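Putative ADP-Ribosyltransferase Scabin (Streptomyces scabiei 87.22, PDB 5EWY) probably acts as a toxin that transfers ADP-ribose from NAD+ to DNA, as a member of the ADP-ribosyltransferase family, and is bound here to the inhibitor P6E. Local coordinates at residues A[90-94]-A[112-116]; A[140-146]-A[159-164]; A[58-64]-A[97-103]; A[82-87]-A[132-136]. All coordinates share one frame. Residue numbers count along the deposited sequence, not the author numbering.

Contact 1: A[90-94]-A[112-116]. With 5TQ (4-(8-fluoranyl-6-oxidanylidene-1,3,4,5-tetrahydrobenzo[c][1,6]naphthyridin-2-yl)butanoic acid), chain B.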
# COMPACT_ATOMS: atom_id res chain seq x y z
N GLY A 90 6.48 -5.58 8.58
CA GLY A 90 5.62 -5.24 7.45
C GLY A 90 4.75 -4.05 7.82
O GLY A 90 5.02 -3.34 8.78
N PHE A 91 3.71 -3.83 7.01
CA PHE A 91 2.69 -2.83 7.31
C PHE A 91 1.48 -3.53 7.90
O PHE A 91 0.75 -4.24 7.20
CB PHE A 91 2.29 -2.06 6.06
CG PHE A 91 3.35 -1.13 5.56
CD1 PHE A 91 3.64 0.03 6.25
CD2 PHE A 91 4.03 -1.40 4.38
CE1 PHE A 91 4.61 0.90 5.80
CE2 PHE A 91 5.00 -0.55 3.93
CZ PHE A 91 5.29 0.59 4.63
N LEU A 92 1.25 -3.31 9.19
CA LEU A 92 0.08 -3.90 9.82
C LEU A 92 -1.07 -2.91 9.79
O LEU A 92 -0.85 -1.70 9.94
CB LEU A 92 0.38 -4.24 11.28
CG LEU A 92 1.31 -5.44 11.48
CD1 LEU A 92 1.82 -5.47 12.91
CD2 LEU A 92 0.59 -6.75 11.14
N PRO A 93 -2.30 -3.38 9.59
CA PRO A 93 -3.45 -2.47 9.65
C PRO A 93 -3.81 -2.14 11.09
O PRO A 93 -3.52 -2.88 12.04
CB PRO A 93 -4.56 -3.28 8.99
CG PRO A 93 -4.22 -4.68 9.32
CD PRO A 93 -2.72 -4.77 9.36
N LYS A 94 -4.50 -1.01 11.24
CA LYS A 94 -4.84 -0.51 12.57
C LYS A 94 -5.87 -1.40 13.27
O LYS A 94 -5.72 -1.69 14.46
CB LYS A 94 -5.28 0.95 12.47
CG LYS A 94 -4.09 1.89 12.29
CD LYS A 94 -4.46 3.35 12.26
CE LYS A 94 -3.19 4.19 12.21
NZ LYS A 94 -3.43 5.66 12.28
N PRO A 112 -9.75 4.17 12.00
CA PRO A 112 -9.03 2.90 12.03
C PRO A 112 -9.72 1.88 11.14
O PRO A 112 -10.95 1.75 11.17
CB PRO A 112 -9.08 2.48 13.50
CG PRO A 112 -9.27 3.75 14.24
CD PRO A 112 -10.12 4.62 13.35
N SER A 113 -8.93 1.14 10.37
CA SER A 113 -9.47 0.27 9.34
C SER A 113 -8.65 -1.00 9.23
O SER A 113 -7.55 -1.10 9.81
CB SER A 113 -9.48 1.02 8.01
OG SER A 113 -8.25 0.82 7.33
N PRO A 114 -9.15 -2.00 8.50
CA PRO A 114 -8.37 -3.21 8.21
C PRO A 114 -7.40 -3.03 7.06
O PRO A 114 -6.74 -4.00 6.67
CB PRO A 114 -9.46 -4.22 7.82
CG PRO A 114 -10.48 -3.37 7.16
CD PRO A 114 -10.53 -2.12 7.98
N TYR A 115 -7.33 -1.84 6.49
CA TYR A 115 -6.58 -1.60 5.26
C TYR A 115 -5.27 -0.88 5.53
O TYR A 115 -5.16 -0.04 6.44
CB TYR A 115 -7.41 -0.72 4.31
CG TYR A 115 -8.76 -1.28 4.00
CD1 TYR A 115 -8.89 -2.42 3.21
CD2 TYR A 115 -9.92 -0.70 4.49
CE1 TYR A 115 -10.13 -2.97 2.94
CE2 TYR A 115 -11.16 -1.22 4.21
CZ TYR A 115 -11.26 -2.36 3.44
OH TYR A 115 -12.49 -2.89 3.17
N VAL A 116 -4.26 -1.19 4.72
CA VAL A 116 -3.08 -0.36 4.60
C VAL A 116 -3.12 0.31 3.24
O VAL A 116 -3.17 -0.37 2.21
CB VAL A 116 -1.78 -1.15 4.79
CG1 VAL A 116 -0.57 -0.28 4.48
CG2 VAL A 116 -1.69 -1.69 6.22
N12 5TQ B . -2.35 7.89 5.93
C13 5TQ B . -1.06 7.87 6.25
C15 5TQ B . -3.37 8.23 6.97
C17 5TQ B . -3.50 6.41 8.74
C01 5TQ B . -1.59 6.67 -0.04
C02 5TQ B . -2.92 6.74 -0.44
C03 5TQ B . -3.93 7.03 0.48
C04 5TQ B . -3.60 7.23 1.81
C05 5TQ B . -2.26 7.19 2.24
C06 5TQ B . -1.26 6.89 1.30
C07 5TQ B . 0.14 6.86 1.72
C08 5TQ B . -1.88 7.41 3.62
C09 5TQ B . -0.50 7.34 3.94
N10 5TQ B . 0.45 7.05 3.01
C11 5TQ B . -2.77 7.71 4.66
C14 5TQ B . -0.12 7.56 5.32
C16 5TQ B . -3.06 7.82 8.40
C18 5TQ B . -2.45 5.39 8.36
O19 5TQ B . 1.05 6.60 0.89
F20 5TQ B . -3.23 6.54 -1.72
O21 5TQ B . -2.16 4.48 9.17
O22 5TQ B . -1.89 5.48 7.25
O HOH W 1 -4.38 0.69 8.89

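Contact 2: A[140-146]-A[159-164]. With 5TQ (4-(8-fluoranyl-6-oxidanylidene-1,3,4,5-tetrahydrobenzo[c][1,6]naphthyridin-2-yl)butanoic acid), chain B.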
# COMPACT_ATOMS: atom_id res chain seq x y z
N PRO A 140 1.38 -8.60 -4.39
CA PRO A 140 0.24 -8.99 -5.22
C PRO A 140 -1.04 -8.47 -4.60
O PRO A 140 -1.17 -8.36 -3.38
CB PRO A 140 0.26 -10.52 -5.16
CG PRO A 140 0.90 -10.84 -3.86
CD PRO A 140 1.91 -9.74 -3.61
N GLY A 141 -1.99 -8.16 -5.47
CA GLY A 141 -3.35 -7.91 -5.02
C GLY A 141 -3.61 -6.48 -4.58
O GLY A 141 -3.12 -5.52 -5.18
N GLY A 142 -4.40 -6.35 -3.52
CA GLY A 142 -4.86 -5.03 -3.11
C GLY A 142 -6.14 -4.64 -3.81
O GLY A 142 -6.46 -5.10 -4.90
N VAL A 143 -6.93 -3.83 -3.12
CA VAL A 143 -8.18 -3.31 -3.67
C VAL A 143 -7.87 -2.00 -4.39
O VAL A 143 -7.38 -1.05 -3.78
CB VAL A 143 -9.22 -3.09 -2.57
CG1 VAL A 143 -10.49 -2.54 -3.17
CG2 VAL A 143 -9.50 -4.39 -1.80
N ASP A 144 -8.18 -1.94 -5.68
CA ASP A 144 -7.99 -0.71 -6.45
C ASP A 144 -9.13 0.24 -6.09
O ASP A 144 -10.29 0.00 -6.44
CB ASP A 144 -7.94 -1.02 -7.94
CG ASP A 144 -7.61 0.20 -8.77
OD1 ASP A 144 -8.21 1.26 -8.53
OD2 ASP A 144 -6.75 0.11 -9.68
N VAL A 145 -8.80 1.31 -5.37
CA VAL A 145 -9.84 2.15 -4.78
C VAL A 145 -10.68 2.80 -5.87
O VAL A 145 -11.91 2.76 -5.82
CB VAL A 145 -9.23 3.19 -3.84
CG1 VAL A 145 -10.26 4.28 -3.45
CG2 VAL A 145 -8.73 2.53 -2.58
N ASN A 146 -10.04 3.43 -6.85
CA ASN A 146 -10.82 4.14 -7.86
C ASN A 146 -11.65 3.19 -8.73
O ASN A 146 -12.73 3.56 -9.19
CB ASN A 146 -9.93 5.04 -8.71
CG ASN A 146 -9.39 6.21 -7.95
OD1 ASN A 146 -9.71 6.41 -6.76
ND2 ASN A 146 -8.57 7.01 -8.60
N VAL A 159 -4.90 7.87 -6.34
CA VAL A 159 -4.75 6.60 -7.07
C VAL A 159 -4.34 5.47 -6.12
O VAL A 159 -3.30 4.80 -6.29
CB VAL A 159 -3.89 6.74 -8.34
CG1 VAL A 159 -4.58 7.63 -9.34
CG2 VAL A 159 -2.49 7.23 -8.04
N GLU A 160 -5.19 5.23 -5.14
CA GLU A 160 -4.91 4.39 -3.99
C GLU A 160 -5.18 2.93 -4.29
O GLU A 160 -6.11 2.58 -5.03
CB GLU A 160 -5.78 4.84 -2.81
CG GLU A 160 -5.51 4.08 -1.55
CD GLU A 160 -6.32 4.56 -0.38
OE1 GLU A 160 -6.94 5.64 -0.49
OE2 GLU A 160 -6.31 3.84 0.64
N VAL A 161 -4.37 2.08 -3.68
CA VAL A 161 -4.59 0.64 -3.60
C VAL A 161 -4.59 0.30 -2.11
O VAL A 161 -3.62 0.57 -1.39
CB VAL A 161 -3.50 -0.15 -4.36
CG1 VAL A 161 -3.71 -1.66 -4.20
CG2 VAL A 161 -3.48 0.23 -5.85
N ALA A 162 -5.69 -0.28 -1.65
CA ALA A 162 -5.88 -0.58 -0.23
C ALA A 162 -5.66 -2.06 0.03
O ALA A 162 -6.35 -2.91 -0.55
CB ALA A 162 -7.29 -0.20 0.20
N PHE A 163 -4.71 -2.38 0.91
CA PHE A 163 -4.36 -3.77 1.19
C PHE A 163 -5.10 -4.27 2.42
O PHE A 163 -4.75 -3.89 3.55
CB PHE A 163 -2.85 -3.94 1.35
CG PHE A 163 -2.16 -4.03 0.03
CD1 PHE A 163 -1.99 -5.26 -0.60
CD2 PHE A 163 -1.76 -2.88 -0.63
CE1 PHE A 163 -1.41 -5.34 -1.84
CE2 PHE A 163 -1.18 -2.95 -1.88
CZ PHE A 163 -1.01 -4.17 -2.50
N PRO A 164 -6.14 -5.10 2.28
CA PRO A 164 -6.83 -5.63 3.47
C PRO A 164 -5.92 -6.60 4.20
O PRO A 164 -5.38 -7.54 3.61
CB PRO A 164 -8.06 -6.33 2.89
CG PRO A 164 -8.12 -5.95 1.43
CD PRO A 164 -6.70 -5.64 1.03
N12 5TQ B . -2.35 7.89 5.93
C13 5TQ B . -1.06 7.87 6.25
C15 5TQ B . -3.37 8.23 6.97
C17 5TQ B . -3.50 6.41 8.74
C01 5TQ B . -1.59 6.67 -0.04
C02 5TQ B . -2.92 6.74 -0.44
C03 5TQ B . -3.93 7.03 0.48
C04 5TQ B . -3.60 7.23 1.81
C05 5TQ B . -2.26 7.19 2.24
C06 5TQ B . -1.26 6.89 1.30
C07 5TQ B . 0.14 6.86 1.72
C08 5TQ B . -1.88 7.41 3.62
C09 5TQ B . -0.50 7.34 3.94
N10 5TQ B . 0.45 7.05 3.01
C11 5TQ B . -2.77 7.71 4.66
C14 5TQ B . -0.12 7.56 5.32
C16 5TQ B . -3.06 7.82 8.40
C18 5TQ B . -2.45 5.39 8.36
O19 5TQ B . 1.05 6.60 0.89
F20 5TQ B . -3.23 6.54 -1.72
O21 5TQ B . -2.16 4.48 9.17
O22 5TQ B . -1.89 5.48 7.25
O HOH W 2 -7.18 3.57 -7.41
O HOH W 3 -7.65 6.83 -4.95

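Contact 3: A[58-64]-A[97-103]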
# COMPACT_ATOMS: atom_id res chain seq x y z
N ASP A 58 -11.22 -10.03 7.18
CA ASP A 58 -12.40 -10.72 6.68
C ASP A 58 -12.81 -10.10 5.35
O ASP A 58 -13.51 -9.08 5.32
CB ASP A 58 -13.54 -10.65 7.69
CG ASP A 58 -14.78 -11.37 7.22
OD1 ASP A 58 -14.73 -11.99 6.13
OD2 ASP A 58 -15.80 -11.32 7.94
N VAL A 59 -12.40 -10.74 4.25
CA VAL A 59 -12.64 -10.22 2.91
C VAL A 59 -14.13 -10.05 2.63
O VAL A 59 -14.52 -9.17 1.85
CB VAL A 59 -11.96 -11.14 1.87
CG1 VAL A 59 -12.44 -10.83 0.46
CG2 VAL A 59 -10.45 -11.00 1.96
N GLU A 60 -14.97 -10.88 3.23
CA GLU A 60 -16.40 -10.79 2.95
C GLU A 60 -17.02 -9.52 3.51
O GLU A 60 -18.14 -9.17 3.11
CB GLU A 60 -17.12 -12.04 3.46
CG GLU A 60 -16.77 -13.29 2.66
CD GLU A 60 -17.42 -14.55 3.22
OE1 GLU A 60 -18.24 -14.45 4.15
OE2 GLU A 60 -17.10 -15.65 2.71
N ARG A 61 -16.34 -8.83 4.42
CA ARG A 61 -16.85 -7.60 5.00
C ARG A 61 -16.45 -6.36 4.23
O ARG A 61 -16.91 -5.26 4.58
CB ARG A 61 -16.37 -7.47 6.45
CG ARG A 61 -17.06 -8.45 7.39
CD ARG A 61 -16.46 -8.41 8.78
NE ARG A 61 -16.59 -7.09 9.40
CZ ARG A 61 -15.91 -6.71 10.48
NH1 ARG A 61 -15.04 -7.53 11.05
NH2 ARG A 61 -16.08 -5.49 10.97
N ILE A 62 -15.63 -6.49 3.20
CA ILE A 62 -15.25 -5.33 2.40
C ILE A 62 -16.47 -4.81 1.67
O ILE A 62 -17.22 -5.58 1.06
CB ILE A 62 -14.13 -5.70 1.41
CG1 ILE A 62 -12.87 -6.14 2.14
CG2 ILE A 62 -13.84 -4.52 0.50
CD1 ILE A 62 -11.86 -6.82 1.24
N THR A 63 -16.69 -3.50 1.75
CA THR A 63 -17.74 -2.85 0.98
C THR A 63 -17.16 -1.61 0.32
O THR A 63 -16.23 -1.01 0.84
CB THR A 63 -18.97 -2.46 1.86
OG1 THR A 63 -18.57 -1.60 2.94
CG2 THR A 63 -19.62 -3.70 2.43
N PRO A 64 -17.67 -1.25 -0.87
CA PRO A 64 -18.53 -2.08 -1.71
C PRO A 64 -17.73 -3.24 -2.28
O PRO A 64 -16.56 -3.40 -1.92
CB PRO A 64 -18.97 -1.11 -2.82
CG PRO A 64 -17.90 -0.11 -2.89
CD PRO A 64 -17.35 0.04 -1.50
N ILE A 97 -10.43 -6.13 13.20
CA ILE A 97 -11.58 -6.72 13.86
C ILE A 97 -12.76 -5.76 13.80
O ILE A 97 -13.83 -6.11 13.29
CB ILE A 97 -11.25 -7.10 15.31
CG1 ILE A 97 -9.99 -7.97 15.38
CG2 ILE A 97 -12.43 -7.79 15.97
CD1 ILE A 97 -10.08 -9.27 14.59
N ASP A 98 -12.56 -4.54 14.31
CA ASP A 98 -13.64 -3.57 14.44
C ASP A 98 -13.41 -2.32 13.59
O ASP A 98 -14.17 -1.36 13.71
CB ASP A 98 -13.82 -3.19 15.91
CG ASP A 98 -14.04 -4.41 16.79
OD1 ASP A 98 -15.06 -5.10 16.59
OD2 ASP A 98 -13.20 -4.67 17.67
N GLY A 99 -12.40 -2.31 12.74
CA GLY A 99 -12.13 -1.15 11.92
C GLY A 99 -13.18 -0.96 10.84
O GLY A 99 -14.10 -1.76 10.64
N GLN A 100 -13.02 0.14 10.11
CA GLN A 100 -13.94 0.56 9.06
C GLN A 100 -13.65 -0.24 7.79
O GLN A 100 -12.69 0.05 7.08
CB GLN A 100 -13.74 2.05 8.80
CG GLN A 100 -14.60 2.64 7.69
CD GLN A 100 -16.07 2.39 7.93
OE1 GLN A 100 -16.66 1.44 7.41
NE2 GLN A 100 -16.67 3.22 8.77
N TYR A 101 -14.51 -1.22 7.49
CA TYR A 101 -14.37 -2.01 6.28
C TYR A 101 -14.94 -1.32 5.05
O TYR A 101 -14.68 -1.77 3.93
CB TYR A 101 -15.04 -3.38 6.45
CG TYR A 101 -14.12 -4.43 7.02
CD1 TYR A 101 -13.84 -4.47 8.37
CD2 TYR A 101 -13.52 -5.37 6.19
CE1 TYR A 101 -12.99 -5.43 8.89
CE2 TYR A 101 -12.67 -6.33 6.71
CZ TYR A 101 -12.41 -6.35 8.06
OH TYR A 101 -11.57 -7.31 8.59
N ASP A 102 -15.71 -0.25 5.20
CA ASP A 102 -16.23 0.44 4.03
C ASP A 102 -15.15 1.34 3.44
O ASP A 102 -14.63 2.23 4.12
CB ASP A 102 -17.48 1.26 4.31
CG ASP A 102 -18.04 1.86 3.04
OD1 ASP A 102 -18.62 1.10 2.23
OD2 ASP A 102 -17.86 3.08 2.83
N ILE A 103 -14.83 1.10 2.17
CA ILE A 103 -13.68 1.76 1.56
C ILE A 103 -13.93 3.25 1.39
O ILE A 103 -13.06 4.08 1.67
CB ILE A 103 -13.34 1.09 0.22
CG1 ILE A 103 -12.67 -0.26 0.51
CG2 ILE A 103 -12.42 1.98 -0.62
CD1 ILE A 103 -12.81 -1.21 -0.58

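Contact 4: A[82-87]-A[132-136]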
# COMPACT_ATOMS: atom_id res chain seq x y z
N GLY A 82 9.41 4.29 10.80
CA GLY A 82 10.74 4.09 10.28
C GLY A 82 10.98 2.67 9.81
O GLY A 82 10.29 1.72 10.20
N PRO A 83 12.00 2.52 8.96
CA PRO A 83 12.24 1.21 8.33
C PRO A 83 12.65 0.12 9.29
O PRO A 83 12.39 -1.05 9.02
CB PRO A 83 13.33 1.50 7.29
CG PRO A 83 13.94 2.77 7.69
CD PRO A 83 12.90 3.56 8.44
N ALA A 84 13.28 0.45 10.41
CA ALA A 84 13.59 -0.63 11.35
C ALA A 84 12.32 -1.36 11.76
O ALA A 84 12.31 -2.58 11.92
CB ALA A 84 14.34 -0.09 12.56
N VAL A 85 11.22 -0.62 11.90
CA VAL A 85 9.95 -1.20 12.31
C VAL A 85 9.25 -1.86 11.13
O VAL A 85 8.80 -3.01 11.23
CB VAL A 85 9.06 -0.09 12.92
CG1 VAL A 85 7.72 -0.67 13.34
CG2 VAL A 85 9.79 0.60 14.10
N VAL A 86 9.14 -1.15 10.01
CA VAL A 86 8.43 -1.68 8.85
C VAL A 86 9.13 -2.91 8.28
O VAL A 86 8.47 -3.88 7.91
CB VAL A 86 8.26 -0.59 7.80
CG1 VAL A 86 7.67 -1.15 6.51
CG2 VAL A 86 7.37 0.52 8.30
N PHE A 87 10.46 -2.91 8.23
CA PHE A 87 11.11 -4.09 7.67
C PHE A 87 10.95 -5.29 8.59
O PHE A 87 10.95 -6.43 8.12
CB PHE A 87 12.59 -3.81 7.42
CG PHE A 87 12.86 -2.80 6.33
CD1 PHE A 87 11.85 -2.32 5.50
CD2 PHE A 87 14.15 -2.35 6.13
CE1 PHE A 87 12.13 -1.37 4.50
CE2 PHE A 87 14.42 -1.43 5.13
CZ PHE A 87 13.43 -0.95 4.32
N GLY A 132 8.04 11.12 6.69
CA GLY A 132 9.44 11.05 6.50
C GLY A 132 9.99 10.05 5.54
O GLY A 132 11.13 10.15 5.26
N TYR A 133 9.18 9.10 5.08
CA TYR A 133 9.66 8.10 4.19
C TYR A 133 8.71 7.76 3.06
O TYR A 133 7.55 7.81 3.21
CB TYR A 133 9.86 6.82 5.01
CG TYR A 133 10.83 6.95 6.17
CD1 TYR A 133 12.15 6.80 5.99
CD2 TYR A 133 10.38 7.23 7.43
CE1 TYR A 133 13.02 6.94 7.04
CE2 TYR A 133 11.25 7.38 8.45
CZ TYR A 133 12.56 7.22 8.24
OH TYR A 133 13.44 7.35 9.26
N ASN A 134 9.29 7.40 1.93
CA ASN A 134 8.55 6.86 0.79
C ASN A 134 8.96 5.39 0.66
O ASN A 134 10.08 5.09 0.25
CB ASN A 134 8.89 7.67 -0.47
CG ASN A 134 7.90 7.45 -1.58
OD1 ASN A 134 6.69 7.24 -1.35
ND2 ASN A 134 8.40 7.48 -2.83
N TYR A 135 8.06 4.48 0.99
CA TYR A 135 8.28 3.04 0.87
C TYR A 135 7.87 2.54 -0.51
O TYR A 135 6.91 3.03 -1.12
CB TYR A 135 7.49 2.29 1.94
CG TYR A 135 8.07 2.46 3.33
CD1 TYR A 135 7.67 3.49 4.16
CD2 TYR A 135 9.00 1.56 3.82
CE1 TYR A 135 8.21 3.64 5.43
CE2 TYR A 135 9.55 1.69 5.06
CZ TYR A 135 9.14 2.73 5.88
OH TYR A 135 9.73 2.81 7.11
N TYR A 136 8.66 1.58 -1.00
CA TYR A 136 8.51 0.94 -2.30
C TYR A 136 8.05 -0.49 -2.05
O TYR A 136 8.65 -1.20 -1.24
CB TYR A 136 9.87 0.92 -3.03
CG TYR A 136 10.38 2.27 -3.47
CD1 TYR A 136 10.52 3.33 -2.58
CD2 TYR A 136 10.69 2.51 -4.78
CE1 TYR A 136 10.98 4.54 -2.99
CE2 TYR A 136 11.12 3.75 -5.21
CZ TYR A 136 11.25 4.78 -4.30
OH TYR A 136 11.71 5.98 -4.74

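Contact 1: A[90-94]-A[112-116]
In this ADP-ribosyltransferase fold, the loop that follows helix 83-89 runs past the start of strand 115-119, with the inhibitor close to one end of the crossing. Gly90 is the turning point: it leaves helical geometry with a positive phi of 74°, a conformation that favours glycine. Phe91 starts out toward strand 115-119, its CB 3.7 Å from CG1 of Val116, but its ring then leads away and meets Tyr135 edge-to-face. A compact beta-branched residue such as Val116 suits this spot: CG1 packs on Phe91 CB, while CG2 lies against the backbone, 3.7 Å from Phe91 O and 3.8 Å from Leu92 O. Leu92 itself points away and rests on Ala53. Pro93 points its CB toward residues 112-116, 3.3 Å from Pro114 O and 4.3 Å from Val116 CG2. A proline's compact ring can meet this carbonyl without bringing a polar group. At Lys94 the CB touches Pro112 CB at 4.2 Å, and the extended side chain leads off into the ligand pocket, bringing its CE to 3.2 Å from O21 of the inhibitor's carboxylate. The opposing loop is shaped by an ST turn, in which Tyr115 N donates to Ser113 OG. Water 1 joins the backbones, accepting from Lys94 N at 2.9 Å and donating to Tyr115 O at 2.7 Å.

Contact 2: A[140-146]-A[159-164]
Gly142 forms the hollow of this junction: a CB there would clash with Val161 CG1 and with the ring of Phe163. Its CA settles over the Phe163 ring face, 3.9 Å from the centroid, in a CH-pi contact, while Pro140 O meets the ring edge 3.4 Å from CE1. Strand 143-144 pairs antiparallel with strand 160-164: Val143 N donates to Ala162 O and Ala162 N to Val143 O, both hydrogen bonds 2.8 Å long. On the face of Val143 and Ala162, the small alanine accommodates two valines: Val143 CB lies 4.4 Å and Val145 CG2 4.2 Å from Ala162 CB. Val143 CG2 also abuts Pro164 CG at 3.8 Å. As helix 145-149 begins, Val145 N donates to Glu160 O, and water 2 joins that carbonyl to Asp144 OD1 and Asn146 N, while Asp144 OD2 is hydrogen-bonded to Tyr120 OH. Glu160 belongs to the Q-x-E motif whose glutamate is catalytic in related toxins. With its backbone bonded here and OE2 bonded to Ser117, it is probably held beside the inhibitor.

Contact 3: A[58-64]-A[97-103]
Ile97 opens the contact with its backbone, since its side chain points away: its O accepts from Arg61 NH1 at 2.9 Å and, at a more bent angle, from Arg61 NH2 at 3.3 Å. Arginine suits the place because its long, flat end can reach a loop carbonyl with two donors. Gln100 uses its OE1 to accept from Asp102 N at 2.9 Å, bracing the turn that presents Tyr101. The broad ring of Tyr101 is the centre of the contact. Arg61 CB lies over its face in a CH-pi contact, 3.9 Å from the centroid. At the tip, Tyr101 OH bonds to Val96 O and accepts from Asp58 N at 3.1 Å; Asp58 in turn forms an Asx turn through OD1 to Glu60 N, at the start of the 3-10 segment 59-61. Thr63 and Asp102 then form a single beta bridge: the bond from Thr63 N to Tyr101 O is weak, 3.4 Å, but Ile103 N to Thr63 O is firm at 2.9 Å. Thr63 OG1 donates to Asp102 OD1 at 2.8 Å, while the other oxygen of Asp102, the N-cap of helix 103-108, caps Ser105 N. Ile103 CD1 meets Ile62 CG2 at 3.6 Å. The join thus combines hydrogen bonds with packing around the Tyr101 ring and of Ile62 on Ile103, and it fixes the segment before strand 75-79 against the start of helix 103-108.

Contact 4: A[82-87]-A[132-136]
Two tyrosines two places apart on a strand, both with chi1 in the m well, reach toward the first turn of a helix and meet it in different ways. Tyr133, chi1 -59° and chi2 -85°, offers a ring face: Pro83 CD sits over it in a CH-pi contact, 3.9 Å from the centroid. Tyr135, chi1 -72° and chi2 90°, comes in by its edge, so that its OH lies 3.0 Å from Gly82 C and 2.9 Å from Pro83 N. Proline has no hydrogen to give there, and the hydroxyl instead bonds to Arg81 O, just before the helix. The four-stranded antiparallel sheet of the ADP-ribosyltransferase fold carries helix 83-89 in this way, the axes of 83-87 and 133-136 passing 11.4 Å apart and 25° from parallel. Both segments rest on the neighbouring strand as well, for Val175 touches Pro83, Phe87, Tyr133 and Tyr135. Proline is apt in the first helical turn, where its missing amide proton costs no helix bond. Gly82, the N-cap residue, has its CA 3.8 Å from Tyr133 CE2; a CB there would be crowded by Pro83 CD. Val86, in the t rotamer, aims toward the strand and places CG1 3.7 Å from Tyr135 CE2. Phe87 starts sideways, but with chi1 -67° and chi2 -10° its ring swings back until CE1 lies 4.0 Å from Tyr135 CE2.

In the fold
Following the chain from the N terminus, residues 58-64 come first and find their partner at 97-103, closing contact 3. Before that loop is complete, the chain has passed 82-87 and 90-94, which open contacts 4 and 1, so both cross contact 3. Contact 1 closes at 112-116 and nests inside the loop that contact 4 completes at 132-136; Phe91 packs on Val86 and Tyr135 to join the two. Contact 2 follows in series, and Val116 pairs with Phe163 between neighbouring strands. Contacts 1, 2 and 3 knit the three-stranded sheet to helix 103-108 and the loops, while contact 4 fastens helix 83-89 to the four-stranded sheet.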